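Local coordinates for protein adhesin (Streptococcus sanguinis SK1 = NCTC 7863, PDB 6VT2) that binds sialoglycans through tandem Siglec-like modules, each followed by an atypical Rib domain, probably in adhesion of the bacterium to its host, at residues N331-L344 with T396-N408. Numbering follows the deposited sequence. Where two conformers were deposited one is given.
Sequences NPGSLTGVLNPQQL and TADRTVQDLRPRN. With SO4 (sulfate ion), chain K.
T336-V338 and V401-D403 pair as the two-stranded parallel sheet of the second atypical Rib domain, where alternate residues of one strand reach partners on both sides of the residue opposite. T336 N donates to T400 O and T336 O accepts from Q402 N, round V401; V338 N donates to Q402 O and V338 O accepts from L404 N, round D403. The side chains of V338 and V401 cross at about a right angle. With V401 CG1 anti to its amide nitrogen (chi1 163°) in one of two deposited conformers, V401 CG2 is left in this conformer to meet L344 CD2 tip to tip at 4.1 Å. On the other face of the sheet L404 lies over G337, L404 CD1 being 3.6 Å from G337 CA. Further out, helix 346-360 backs the layer, I352 touching T336 and L344. Before the strands, one water bridges P332 O and R399 O; beyond them, P341 CG rests 3.4 Å from D403 CG. That carboxylate is held side-on by R405 in a salt bridge: R405 NE meets D403 OD1 at 3.0 Å and R405 NH1 meets D403 OD2 at 2.7 Å, both through syn lone pairs, and R405 N adds an Asx-turn bond to D403 OD1 from above the carboxylate plane.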
# COMPACT_ATOMS: atom_id res chain seq x y z
N ASN A 331 15.38 -15.20 44.56
CA ASN A 331 15.78 -15.57 45.90
C ASN A 331 16.11 -14.33 46.70
O ASN A 331 16.47 -13.30 46.15
CB ASN A 331 16.98 -16.48 45.82
CG ASN A 331 16.67 -17.74 45.09
OD1 ASN A 331 17.41 -18.18 44.19
ND2 ASN A 331 15.57 -18.33 45.43
N PRO A 332 16.03 -14.42 48.01
CA PRO A 332 16.41 -13.27 48.85
C PRO A 332 17.89 -12.96 48.77
O PRO A 332 18.72 -13.82 48.47
CB PRO A 332 16.02 -13.71 50.26
CG PRO A 332 15.94 -15.11 50.22
CD PRO A 332 15.55 -15.56 48.81
N GLY A 333 18.20 -11.69 48.99
CA GLY A 333 19.54 -11.21 48.80
C GLY A 333 20.49 -11.71 49.86
O GLY A 333 21.69 -11.80 49.60
N SER A 334 19.96 -12.10 51.00
CA SER A 334 20.77 -12.71 52.04
C SER A 334 19.92 -13.77 52.73
O SER A 334 18.68 -13.77 52.65
CB SER A 334 21.30 -11.71 53.07
OG SER A 334 20.23 -11.08 53.70
N LEU A 335 20.62 -14.72 53.33
CA LEU A 335 19.97 -15.68 54.19
C LEU A 335 19.63 -15.02 55.50
O LEU A 335 20.13 -13.96 55.84
CB LEU A 335 20.87 -16.87 54.43
CG LEU A 335 21.42 -17.53 53.19
CD1 LEU A 335 22.34 -18.66 53.61
CD2 LEU A 335 20.32 -18.07 52.30
N THR A 336 18.69 -15.63 56.20
CA THR A 336 18.24 -15.18 57.51
C THR A 336 18.68 -16.19 58.56
O THR A 336 18.48 -17.39 58.39
CB THR A 336 16.73 -15.06 57.53
OG1 THR A 336 16.39 -14.04 56.58
CG2 THR A 336 16.17 -14.69 58.84
N GLY A 337 19.36 -15.70 59.59
CA GLY A 337 19.86 -16.58 60.63
C GLY A 337 18.71 -17.17 61.38
O GLY A 337 17.80 -16.46 61.81
N VAL A 338 18.78 -18.46 61.62
CA VAL A 338 17.76 -19.16 62.39
C VAL A 338 18.44 -19.95 63.49
O VAL A 338 19.46 -20.61 63.26
CB VAL A 338 16.86 -20.07 61.55
CG1 VAL A 338 16.13 -19.20 60.46
CG2 VAL A 338 17.56 -21.22 60.98
N LEU A 339 17.84 -19.92 64.68
CA LEU A 339 18.40 -20.68 65.78
C LEU A 339 18.10 -22.16 65.70
O LEU A 339 18.85 -22.98 66.22
CB LEU A 339 17.85 -20.11 67.08
CG LEU A 339 18.22 -18.67 67.39
CD1 LEU A 339 17.44 -18.18 68.61
CD2 LEU A 339 19.72 -18.56 67.60
N ASN A 340 16.98 -22.55 65.07
CA ASN A 340 16.55 -23.93 65.00
C ASN A 340 16.04 -24.15 63.60
O ASN A 340 14.90 -23.77 63.30
CB ASN A 340 15.44 -24.29 65.99
CG ASN A 340 15.02 -25.72 65.85
OD1 ASN A 340 15.40 -26.41 64.91
ND2 ASN A 340 14.25 -26.20 66.85
N PRO A 341 16.85 -24.72 62.71
CA PRO A 341 16.40 -24.85 61.29
C PRO A 341 15.18 -25.71 61.11
O PRO A 341 14.54 -25.63 60.07
CB PRO A 341 17.62 -25.47 60.60
CG PRO A 341 18.80 -25.09 61.53
CD PRO A 341 18.25 -25.13 62.91
N GLN A 342 14.83 -26.55 62.07
CA GLN A 342 13.62 -27.37 61.92
C GLN A 342 12.37 -26.65 62.39
O GLN A 342 11.26 -27.11 62.12
CB GLN A 342 13.77 -28.69 62.69
CG GLN A 342 14.65 -29.72 61.95
CD GLN A 342 14.45 -31.14 62.49
OE1 GLN A 342 13.79 -31.34 63.53
NE2 GLN A 342 15.01 -32.13 61.80
N GLN A 343 12.51 -25.52 63.07
CA GLN A 343 11.34 -24.80 63.53
C GLN A 343 11.73 -23.34 63.66
O GLN A 343 12.31 -22.91 64.67
CB GLN A 343 10.82 -25.34 64.86
CG GLN A 343 9.62 -24.59 65.38
CD GLN A 343 8.43 -24.72 64.42
OE1 GLN A 343 7.85 -25.80 64.31
NE2 GLN A 343 8.10 -23.64 63.70
N LEU A 344 11.37 -22.56 62.67
CA LEU A 344 11.65 -21.14 62.72
C LEU A 344 10.69 -20.49 63.69
O LEU A 344 9.62 -20.92 63.83
CB LEU A 344 11.42 -20.54 61.34
CG LEU A 344 12.69 -20.47 60.49
CD1 LEU A 344 13.20 -21.86 60.21
CD2 LEU A 344 12.39 -19.71 59.20
N THR A 396 13.29 -22.84 48.27
CA THR A 396 13.77 -23.82 49.25
C THR A 396 14.50 -23.14 50.40
O THR A 396 14.99 -22.10 50.24
CB THR A 396 14.61 -24.88 48.54
OG1 THR A 396 15.65 -24.19 47.87
CG2 THR A 396 13.79 -25.67 47.56
N ALA A 397 14.54 -23.83 51.53
CA ALA A 397 15.13 -23.34 52.79
C ALA A 397 16.63 -23.12 52.63
O ALA A 397 17.10 -22.20 53.18
CB ALA A 397 14.80 -24.28 53.90
N ASP A 398 17.31 -23.78 51.70
CA ASP A 398 18.72 -23.46 51.45
C ASP A 398 18.88 -22.09 50.80
O ASP A 398 19.93 -21.58 50.81
CB ASP A 398 19.43 -24.58 50.69
CG ASP A 398 18.85 -24.85 49.34
OD1 ASP A 398 17.93 -24.22 49.00
OD2 ASP A 398 19.41 -25.67 48.63
N ARG A 399 17.82 -21.50 50.25
CA ARG A 399 17.90 -20.17 49.74
C ARG A 399 17.42 -19.13 50.71
O ARG A 399 17.51 -17.94 50.40
CB ARG A 399 17.03 -20.06 48.48
CG ARG A 399 17.37 -21.11 47.43
CD ARG A 399 18.10 -20.53 46.29
NE ARG A 399 18.31 -21.51 45.23
CZ ARG A 399 19.48 -21.70 44.62
NH1 ARG A 399 20.54 -20.98 44.97
NH2 ARG A 399 19.58 -22.62 43.67
N THR A 400 16.95 -19.53 51.90
CA THR A 400 16.38 -18.53 52.78
C THR A 400 16.94 -18.54 54.19
O THR A 400 17.01 -17.48 54.81
CB THR A 400 14.88 -18.73 52.94
OG1 THR A 400 14.66 -20.04 53.46
CG2 THR A 400 14.15 -18.58 51.59
N VAL A 401 17.36 -19.70 54.67
CA VAL A 401 17.70 -19.96 56.07
C VAL A 401 19.19 -20.15 56.21
O VAL A 401 19.81 -20.82 55.37
CB VAL A 401 16.96 -21.22 56.54
CG1 VAL A 401 17.54 -21.77 57.80
CG2 VAL A 401 15.47 -20.93 56.75
N GLN A 402 19.76 -19.62 57.30
CA GLN A 402 21.14 -19.93 57.70
C GLN A 402 21.14 -20.35 59.17
O GLN A 402 20.83 -19.54 60.05
CB GLN A 402 22.04 -18.74 57.49
CG GLN A 402 23.44 -18.98 57.97
CD GLN A 402 24.07 -20.14 57.31
OE1 GLN A 402 24.27 -20.18 56.10
NE2 GLN A 402 24.33 -21.16 58.11
N ASP A 403 21.45 -21.60 59.44
CA ASP A 403 21.65 -22.10 60.80
C ASP A 403 22.66 -21.24 61.54
O ASP A 403 23.75 -20.96 61.03
CB ASP A 403 22.16 -23.54 60.63
CG ASP A 403 22.10 -24.42 61.86
OD1 ASP A 403 21.94 -23.92 62.96
OD2 ASP A 403 22.23 -25.67 61.63
N LEU A 404 22.34 -20.86 62.77
CA LEU A 404 23.23 -20.08 63.63
C LEU A 404 23.76 -20.93 64.79
O LEU A 404 24.35 -20.36 65.64
CB LEU A 404 22.39 -18.98 64.23
CG LEU A 404 21.95 -17.90 63.27
CD1 LEU A 404 21.11 -16.91 64.03
CD2 LEU A 404 23.15 -17.24 62.63
N ARG A 405 23.47 -22.21 64.82
CA ARG A 405 23.91 -23.03 65.96
C ARG A 405 25.44 -22.99 65.95
O ARG A 405 25.98 -23.24 64.94
CB ARG A 405 23.31 -24.43 65.87
CG ARG A 405 21.84 -24.43 66.27
CD ARG A 405 21.24 -25.81 66.18
NE ARG A 405 21.47 -26.26 64.85
CZ ARG A 405 21.40 -27.52 64.45
NH1 ARG A 405 21.68 -27.85 63.21
NH2 ARG A 405 20.99 -28.45 65.27
N PRO A 406 26.17 -22.83 67.06
CA PRO A 406 27.58 -22.88 66.99
C PRO A 406 28.10 -24.29 66.73
O PRO A 406 27.47 -25.25 66.85
CB PRO A 406 28.09 -22.44 68.37
CG PRO A 406 26.92 -21.76 68.96
CD PRO A 406 25.72 -22.48 68.41
N ARG A 407 29.37 -24.30 66.41
CA ARG A 407 30.05 -25.57 66.14
C ARG A 407 30.67 -26.00 67.45
O ARG A 407 30.89 -25.19 68.32
CB ARG A 407 30.92 -25.37 64.91
CG ARG A 407 30.06 -25.22 63.67
CD ARG A 407 30.84 -24.88 62.45
NE ARG A 407 29.98 -24.61 61.30
CZ ARG A 407 29.58 -25.47 60.37
NH1 ARG A 407 29.89 -26.76 60.40
NH2 ARG A 407 28.84 -25.02 59.37
N ASN A 408 30.83 -27.30 67.60
CA ASN A 408 31.32 -27.88 68.87
C ASN A 408 32.72 -27.34 69.17
O ASN A 408 33.40 -26.92 68.23
CB ASN A 408 31.38 -29.40 68.74
CG ASN A 408 30.07 -30.11 68.45
OD1 ASN A 408 28.98 -29.60 68.71
ND2 ASN A 408 30.18 -31.31 67.92
S SO4 K . 25.42 -24.49 56.65
O1 SO4 K . 24.28 -24.56 57.51
O2 SO4 K . 25.26 -25.29 55.47
O3 SO4 K . 25.69 -23.10 56.31
O4 SO4 K . 26.64 -24.88 57.34
O HOH W 1 18.98 -16.61 48.49
O HOH W 2 16.44 -14.94 53.95